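Local coordinates for vacuolar protein sorting-associated protein IST1 (Saccharomyces cerevisiae, PDB 3GGY), which acts late in multivesicular-body sorting, regulating recruitment of the ATPase VPS4 to the ESCRT-III complex, and is represented here by its ESCRT-III-like N-terminal domain, at residues T59-H62 with D63-I67; S111-Y114 with A115-F118; I149-E153 with K154-K158. All coordinates share one frame; numbering follows the deposited sequence.

Contact 1: residues T59-H62 with D63-I67; sequences TLIH and DDIHI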
loop_
_atom_site.group_PDB
_atom_site.type_symbol
_atom_site.label_atom_id
_atom_site.label_comp_id
_atom_site.label_asym_id
_atom_site.label_seq_id
_atom_site.Cartn_x
_atom_site.Cartn_y
_atom_site.Cartn_z
ATOM N N THR A 59 5.432 -15.087 1.719
ATOM C CA THR A 59 4.123 -14.445 1.745
ATOM C C THR A 59 4.123 -13.318 2.773
ATOM O O THR A 59 3.600 -12.232 2.522
ATOM C CB THR A 59 3.028 -15.468 2.107
ATOM O OG1 THR A 59 3.014 -16.514 1.127
ATOM C CG2 THR A 59 1.661 -14.803 2.147
ATOM N N LEU A 60 4.718 -13.580 3.931
ATOM C CA LEU A 60 4.793 -12.585 4.998
ATOM C C LEU A 60 5.545 -11.335 4.536
ATOM O O LEU A 60 5.168 -10.208 4.861
ATOM C CB LEU A 60 5.494 -13.196 6.218
ATOM C CG LEU A 60 5.813 -12.286 7.407
ATOM C CD1 LEU A 60 4.545 -11.612 7.916
ATOM C CD2 LEU A 60 6.459 -13.117 8.509
ATOM N N ILE A 61 6.625 -11.537 3.784
ATOM C CA ILE A 61 7.413 -10.422 3.274
ATOM C C ILE A 61 6.530 -9.528 2.419
ATOM O O ILE A 61 6.563 -8.303 2.549
ATOM C CB ILE A 61 8.610 -10.939 2.450
ATOM C CG1 ILE A 61 9.644 -11.539 3.407
ATOM C CG2 ILE A 61 9.237 -9.810 1.632
ATOM C CD1 ILE A 61 10.771 -12.284 2.725
ATOM N N HIS A 62 5.736 -10.140 1.549
ATOM C CA HIS A 62 4.845 -9.360 0.706
ATOM C C HIS A 62 3.771 -8.688 1.558
ATOM O O HIS A 62 3.405 -7.539 1.306
ATOM C CB HIS A 62 4.199 -10.237 -0.365
ATOM C CG HIS A 62 3.206 -9.506 -1.210
ATOM N ND1 HIS A 62 1.927 -9.223 -0.779
ATOM C CD2 HIS A 62 3.325 -8.942 -2.435
ATOM C CE1 HIS A 62 1.302 -8.514 -1.702
ATOM N NE2 HIS A 62 2.128 -8.329 -2.717
ATOM N N ASP A 63 3.272 -9.395 2.567
ATOM C CA ASP A 63 2.252 -8.824 3.444
ATOM C C ASP A 63 2.768 -7.569 4.145
ATOM O O ASP A 63 2.035 -6.589 4.276
ATOM C CB ASP A 63 1.790 -9.842 4.497
ATOM C CG ASP A 63 0.996 -10.995 3.897
ATOM O OD1 ASP A 63 0.420 -10.826 2.804
ATOM O OD2 ASP A 63 0.938 -12.068 4.534
ATOM N N ASP A 64 4.020 -7.602 4.604
ATOM C CA ASP A 64 4.609 -6.449 5.282
ATOM C C ASP A 64 4.783 -5.268 4.326
ATOM O O ASP A 64 4.564 -4.117 4.703
ATOM C CB ASP A 64 5.962 -6.808 5.905
ATOM C CG ASP A 64 5.824 -7.587 7.206
ATOM O OD1 ASP A 64 4.721 -7.581 7.805
ATOM O OD2 ASP A 64 6.834 -8.187 7.635
ATOM N N ILE A 65 5.179 -5.552 3.089
ATOM C CA ILE A 65 5.354 -4.494 2.097
ATOM C C ILE A 65 3.994 -3.857 1.791
ATOM O O ILE A 65 3.881 -2.638 1.639
ATOM C CB ILE A 65 5.979 -5.059 0.794
ATOM C CG1 ILE A 65 7.434 -5.462 1.053
ATOM C CG2 ILE A 65 5.922 -4.007 -0.319
ATOM C CD1 ILE A 65 8.059 -6.248 -0.072
ATOM N N HIS A 66 2.957 -4.685 1.719
ATOM C CA HIS A 66 1.620 -4.187 1.434
ATOM C C HIS A 66 1.130 -3.299 2.573
ATOM O O HIS A 66 0.457 -2.303 2.345
ATOM C CB HIS A 66 0.648 -5.345 1.230
ATOM C CG HIS A 66 -0.683 -4.919 0.692
ATOM N ND1 HIS A 66 -0.856 -4.499 -0.611
ATOM C CD2 HIS A 66 -1.898 -4.836 1.282
ATOM C CE1 HIS A 66 -2.126 -4.178 -0.800
ATOM N NE2 HIS A 66 -2.779 -4.374 0.333
ATOM N N ILE A 67 1.466 -3.660 3.809
ATOM C CA ILE A 67 1.055 -2.835 4.939
ATOM C C ILE A 67 1.735 -1.468 4.830
ATOM O O ILE A 67 1.123 -0.444 5.110
ATOM C CB ILE A 67 1.429 -3.503 6.281
ATOM C CG1 ILE A 67 0.501 -4.694 6.534
ATOM C CG2 ILE A 67 1.328 -2.488 7.414
ATOM C CD1 ILE A 67 0.983 -5.624 7.629
#
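Two turns of the long helix 50-82 meet here, where Thr59 and Ile61 of one turn lie alongside Asp63 and Ile65 of the next. Four consecutive i to i+4 bonds carry the backbone across the join: Asp63 N to Thr59 O, at 2.9 Å, lies in the carbonyl plane, and Asp64, Ile65 and His66 follow with donors tilted some 20° from theirs.

The side chains repeat the same spacing. Ile61 and Ile65 run alongside each other, and the CG2 branch of Ile61 meets the terminal CD1 of Ile65 at 4.1 Å. In Ile65, CG1 lies opposite the carbonyl carbon (chi1 -69°) and is thereby folded back over the preceding turn, 3.3 Å from Ile61 O. Thr59 and Asp63 are also side by side, methyl CG2 against carboxylate OD2 at 3.7 Å.

In the ESCRT-III-like helical domain this helix packs against others on more than one side. Leu60 and Ile61 both touch Tyr172 of helix 166-179, while Leu60 also reaches Arg38 of helix 8-46. The Asp64 side chain passes that of Leu60 at a slant, Asp64 OD1 being 4.0 Å from Leu60 CD1, but its polar grip is directed elsewhere: OD2 takes a salt bridge from Arg38 and a hydrogen bond with Tyr172. Two partners on this one oxygen, one of them an arginine, should limit the carboxylate's rotation and would be expected to favour its charged form. The His62 ring comes no nearer to the His66 side chain than CE1 to CB, 4.4 Å, and His66 NE2 is hydrogen-bonded to Glu121.

Contact 2: residues S111-Y114 with A115-F118; sequences SLIY and AILF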
loop_
_atom_site.group_PDB
_atom_site.type_symbol
_atom_site.label_atom_id
_atom_site.label_comp_id
_atom_site.label_asym_id
_atom_site.label_seq_id
_atom_site.Cartn_x
_atom_site.Cartn_y
_atom_site.Cartn_z
ATOM N N SER A 111 -0.887 8.592 -6.949
ATOM C CA SER A 111 -0.591 7.365 -6.226
ATOM C C SER A 111 -1.850 6.620 -5.797
ATOM O O SER A 111 -1.907 5.393 -5.866
ATOM C CB SER A 111 0.280 7.665 -5.000
ATOM O OG SER A 111 1.554 8.163 -5.402
ATOM N N LEU A 112 -2.859 7.359 -5.352
ATOM C CA LEU A 112 -4.103 6.737 -4.911
ATOM C C LEU A 112 -4.852 6.094 -6.069
ATOM O O LEU A 112 -5.417 5.011 -5.930
ATOM C CB LEU A 112 -4.972 7.779 -4.212
ATOM C CG LEU A 112 -4.412 8.157 -2.838
ATOM C CD1 LEU A 112 -5.099 9.418 -2.326
ATOM C CD2 LEU A 112 -4.614 7.001 -1.867
ATOM N N ILE A 113 -4.845 6.751 -7.221
ATOM C CA ILE A 113 -5.521 6.197 -8.387
ATOM C C ILE A 113 -4.778 4.952 -8.876
ATOM O O ILE A 113 -5.396 3.941 -9.219
ATOM C CB ILE A 113 -5.610 7.255 -9.506
ATOM C CG1 ILE A 113 -6.607 8.337 -9.078
ATOM C CG2 ILE A 113 -6.039 6.612 -10.823
ATOM C CD1 ILE A 113 -6.671 9.535 -10.016
ATOM N N TYR A 114 -3.450 5.023 -8.896
ATOM C CA TYR A 114 -2.635 3.894 -9.319
ATOM C C TYR A 114 -2.841 2.697 -8.401
ATOM O O TYR A 114 -2.805 1.545 -8.843
ATOM C CB TYR A 114 -1.148 4.272 -9.304
ATOM C CG TYR A 114 -0.258 3.159 -9.797
ATOM C CD1 TYR A 114 -0.120 2.910 -11.158
ATOM C CD2 TYR A 114 0.389 2.307 -8.904
ATOM C CE1 TYR A 114 0.635 1.837 -11.623
ATOM C CE2 TYR A 114 1.148 1.231 -9.361
ATOM C CZ TYR A 114 1.264 1.002 -10.721
ATOM O OH TYR A 114 2.005 -0.061 -11.183
ATOM N N ALA A 115 -3.071 2.978 -7.124
ATOM C CA ALA A 115 -3.242 1.930 -6.122
ATOM C C ALA A 115 -4.544 1.144 -6.174
ATOM O O ALA A 115 -4.612 0.045 -5.623
ATOM C CB ALA A 115 -3.069 2.526 -4.731
ATOM N N ILE A 116 -5.570 1.693 -6.822
ATOM C CA ILE A 116 -6.873 1.026 -6.894
ATOM C C ILE A 116 -6.785 -0.458 -7.237
ATOM O O ILE A 116 -7.344 -1.313 -6.545
ATOM C CB ILE A 116 -7.790 1.719 -7.929
ATOM C CG1 ILE A 116 -8.120 3.133 -7.452
ATOM C CG2 ILE A 116 -9.072 0.899 -8.142
ATOM C CD1 ILE A 116 -8.702 4.033 -8.539
ATOM N N LEU A 117 -6.083 -0.753 -8.319
ATOM C CA LEU A 117 -5.917 -2.117 -8.791
ATOM C C LEU A 117 -5.255 -3.037 -7.766
ATOM O O LEU A 117 -5.562 -4.227 -7.690
ATOM C CB LEU A 117 -5.079 -2.092 -10.072
ATOM C CG LEU A 117 -4.705 -3.416 -10.726
ATOM C CD1 LEU A 117 -5.956 -4.132 -11.210
ATOM C CD2 LEU A 117 -3.766 -3.148 -11.893
ATOM N N PHE A 118 -4.352 -2.476 -6.974
ATOM C CA PHE A 118 -3.593 -3.241 -5.998
ATOM C C PHE A 118 -4.143 -3.290 -4.576
ATOM O O PHE A 118 -3.629 -4.041 -3.742
ATOM C CB PHE A 118 -2.167 -2.695 -5.977
ATOM C CG PHE A 118 -1.497 -2.723 -7.324
ATOM C CD1 PHE A 118 -0.856 -3.871 -7.773
ATOM C CD2 PHE A 118 -1.522 -1.601 -8.151
ATOM C CE1 PHE A 118 -0.246 -3.906 -9.027
ATOM C CE2 PHE A 118 -0.916 -1.623 -9.407
ATOM C CZ PHE A 118 -0.276 -2.782 -9.844
HETATM O O HOH W 1 -5.598 1.462 -10.483
#
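The carbonyl oxygen of Ile113 is gripped twice, by a water that donates to it at 2.8 Å and by the backbone N of Ile116 at 3.3 Å. The amide bond is fairly straight at hydrogen, yet its donor stands well above the carbonyl plane, 66° out of it. The same water accepts from Leu117 N at 3.1 Å, so it spans an interval that direct backbone pairing no longer closes.

Such features mark the last turn of helix 105-115 as it runs into the loop before helix 125-135. Ala115 N still makes the i to i+4 bond to Ser111 O, 3.0 Å long though bent, whereas the bond from Ile116 N to Leu112 O is weak and the i to i+3 bond to Ile113 O is added.

Beyond the backbone, two aromatic rings meet across the turn. Tyr114 and Phe118 have planes inclined by 30° but slid apart, with centroids 5.3 Å apart and little overlap; the closest atoms are the two CE2 carbons, at 3.5 Å. With Tyr114 CG anti to the backbone N (chi1 -177°) and Phe118 CG instead beside its own N, the two rings converge from successive turns. The edge of the Phe118 ring also meets Tyr114 O, which lies near the ring plane 3.5 Å from CD2. Both rings touch Cys159 at the end of helix 153-159. Elsewhere Ile116 packs on Leu125 and Lys129 of helix 125-135, and Ala115 on Leu73 of helix 50-82.

Contact 3: residues I149-E153 with K154-K158; sequences IDVPE and KIIKK
Glu153 opens helix 153-159 just after the N-cap residue Pro152, and from CB its side chain reaches out over the first turn toward Lys157. Its CG lies 4.2 Å from Lys157 CG; the chain then bends at chi2 (62°), and OE2 settles beside Lys157 CD at 3.7 Å. The carboxylate therefore meets the aliphatic part of the lysine, the charged ends being 5.5 Å apart between Glu153 OE2 and Lys157 NZ.

At the N-cap, the carbonyl oxygen of Pro152 takes a good bond from Ile156 N, 3.1 Å and nearly in line with the C=O, plus a weak one from Ile155 N. The proline ring carbon CB touches Lys154 CG, while its other neighbours include Tyr76 of helix 50-82 and Ser111 of helix 105-115.

On the inner side Val151 brings one methyl to two residues of the helix. Pointing opposite to the backbone N (chi1 176°), CG1 touches both isoleucines, 3.8 Å from Ile156 CG1 and 3.9 Å from the CG2 branch of Ile155, and the terminal CD1 of Ile156 stops 3.6 Å from Val151 O.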
loop_
_atom_site.group_PDB
_atom_site.type_symbol
_atom_site.label_atom_id
_atom_site.label_comp_id
_atom_site.label_asym_id
_atom_site.label_seq_id
_atom_site.Cartn_x
_atom_site.Cartn_y
_atom_site.Cartn_z
ATOM N N ILE A 149 2.180 7.475 -15.095
ATOM C CA ILE A 149 2.784 8.797 -15.238
ATOM C C ILE A 149 2.827 9.527 -13.896
ATOM O O ILE A 149 1.804 9.692 -13.224
ATOM C CB ILE A 149 2.007 9.656 -16.253
ATOM C CG1 ILE A 149 2.057 8.989 -17.632
ATOM C CG2 ILE A 149 2.586 11.065 -16.310
ATOM C CD1 ILE A 149 3.463 8.713 -18.132
ATOM N N ASP A 150 4.033 9.944 -13.523
ATOM C CA ASP A 150 4.282 10.665 -12.279
ATOM C C ASP A 150 3.934 9.912 -10.995
ATOM O O ASP A 150 3.769 10.526 -9.938
ATOM C CB ASP A 150 3.579 12.022 -12.300
ATOM C CG ASP A 150 4.324 13.049 -13.133
ATOM O OD1 ASP A 150 5.349 12.678 -13.742
ATOM O OD2 ASP A 150 3.882 14.220 -13.179
ATOM N N VAL A 151 3.824 8.591 -11.079
ATOM C CA VAL A 151 3.561 7.788 -9.886
ATOM C C VAL A 151 4.939 7.495 -9.277
ATOM O O VAL A 151 5.836 6.991 -9.959
ATOM C CB VAL A 151 2.862 6.449 -10.226
ATOM C CG1 VAL A 151 2.698 5.604 -8.951
ATOM C CG2 VAL A 151 1.493 6.717 -10.835
ATOM N N PRO A 152 5.124 7.813 -7.985
ATOM C CA PRO A 152 6.388 7.595 -7.270
ATOM C C PRO A 152 6.912 6.173 -7.403
ATOM O O PRO A 152 6.153 5.207 -7.331
ATOM C CB PRO A 152 6.032 7.935 -5.823
ATOM C CG PRO A 152 4.950 8.934 -5.965
ATOM C CD PRO A 152 4.106 8.372 -7.082
ATOM N N GLU A 153 8.218 6.051 -7.592
ATOM C CA GLU A 153 8.838 4.747 -7.722
ATOM C C GLU A 153 8.516 3.874 -6.506
ATOM O O GLU A 153 8.283 2.677 -6.646
ATOM C CB GLU A 153 10.353 4.903 -7.866
ATOM C CG GLU A 153 11.054 3.647 -8.333
ATOM C CD GLU A 153 10.584 3.208 -9.703
ATOM O OE1 GLU A 153 10.615 4.041 -10.632
ATOM O OE2 GLU A 153 10.185 2.033 -9.852
ATOM N N LYS A 154 8.487 4.480 -5.322
ATOM C CA LYS A 154 8.201 3.744 -4.088
ATOM C C LYS A 154 6.835 3.063 -4.156
ATOM O O LYS A 154 6.679 1.916 -3.735
ATOM C CB LYS A 154 8.262 4.677 -2.870
ATOM C CG LYS A 154 7.191 5.758 -2.825
ATOM C CD LYS A 154 7.237 6.509 -1.496
ATOM C CE LYS A 154 6.128 7.553 -1.389
ATOM N NZ LYS A 154 6.202 8.286 -0.084
ATOM N N ILE A 155 5.848 3.773 -4.695
ATOM C CA ILE A 155 4.500 3.225 -4.827
ATOM C C ILE A 155 4.475 2.094 -5.863
ATOM O O ILE A 155 3.858 1.054 -5.654
ATOM C CB ILE A 155 3.496 4.329 -5.244
ATOM C CG1 ILE A 155 3.321 5.339 -4.103
ATOM C CG2 ILE A 155 2.160 3.706 -5.632
ATOM C CD1 ILE A 155 2.666 4.765 -2.847
ATOM N N ILE A 156 5.155 2.292 -6.983
ATOM C CA ILE A 156 5.176 1.256 -8.007
ATOM C C ILE A 156 5.813 -0.027 -7.456
ATOM O O ILE A 156 5.353 -1.131 -7.735
ATOM C CB ILE A 156 5.954 1.732 -9.244
ATOM C CG1 ILE A 156 5.205 2.896 -9.899
ATOM C CG2 ILE A 156 6.131 0.580 -10.226
ATOM C CD1 ILE A 156 5.958 3.567 -11.020
ATOM N N LYS A 157 6.854 0.135 -6.649
ATOM C CA LYS A 157 7.569 -0.996 -6.068
ATOM C C LYS A 157 6.789 -1.734 -4.989
ATOM O O LYS A 157 6.895 -2.950 -4.863
ATOM C CB LYS A 157 8.906 -0.524 -5.490
ATOM C CG LYS A 157 9.844 0.087 -6.525
ATOM C CD LYS A 157 10.209 -0.915 -7.612
ATOM C CE LYS A 157 10.948 -2.119 -7.042
ATOM N NZ LYS A 157 11.282 -3.116 -8.098
ATOM N N LYS A 158 6.011 -1.003 -4.204
ATOM C CA LYS A 158 5.241 -1.644 -3.156
ATOM C C LYS A 158 3.991 -2.304 -3.722
ATOM O O LYS A 158 3.440 -3.213 -3.109
ATOM C CB LYS A 158 4.883 -0.631 -2.069
ATOM C CG LYS A 158 6.116 -0.038 -1.397
ATOM C CD LYS A 158 5.782 0.643 -0.084
ATOM C CE LYS A 158 7.041 1.175 0.579
ATOM N NZ LYS A 158 8.045 0.100 0.823
#

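In the fold
Three local contacts illustrate how place in a helical domain sets chemistry. Contact 1 lies mid-helix with regular backbone pairing, contact 2 is a helix end where i to i+4 pairing weakens and a water bridges Ile113 O and Leu117 N, and contact 3 a helix start on a proline. All are partly buried, with exposed residues two of eight, one of eight and three of seven. Contacts 2 and 3, centres about 10 Å apart, share an interface of Ser111 and Tyr114 with Val151, Pro152 and Ile155; both pack on helix 50-82, which carries contact 1, Ser111 and Pro152 touching its Tyr76. Contact 1, centred about 17 Å from either, meets Phe118 O through His66 and Lys158 through Ile65.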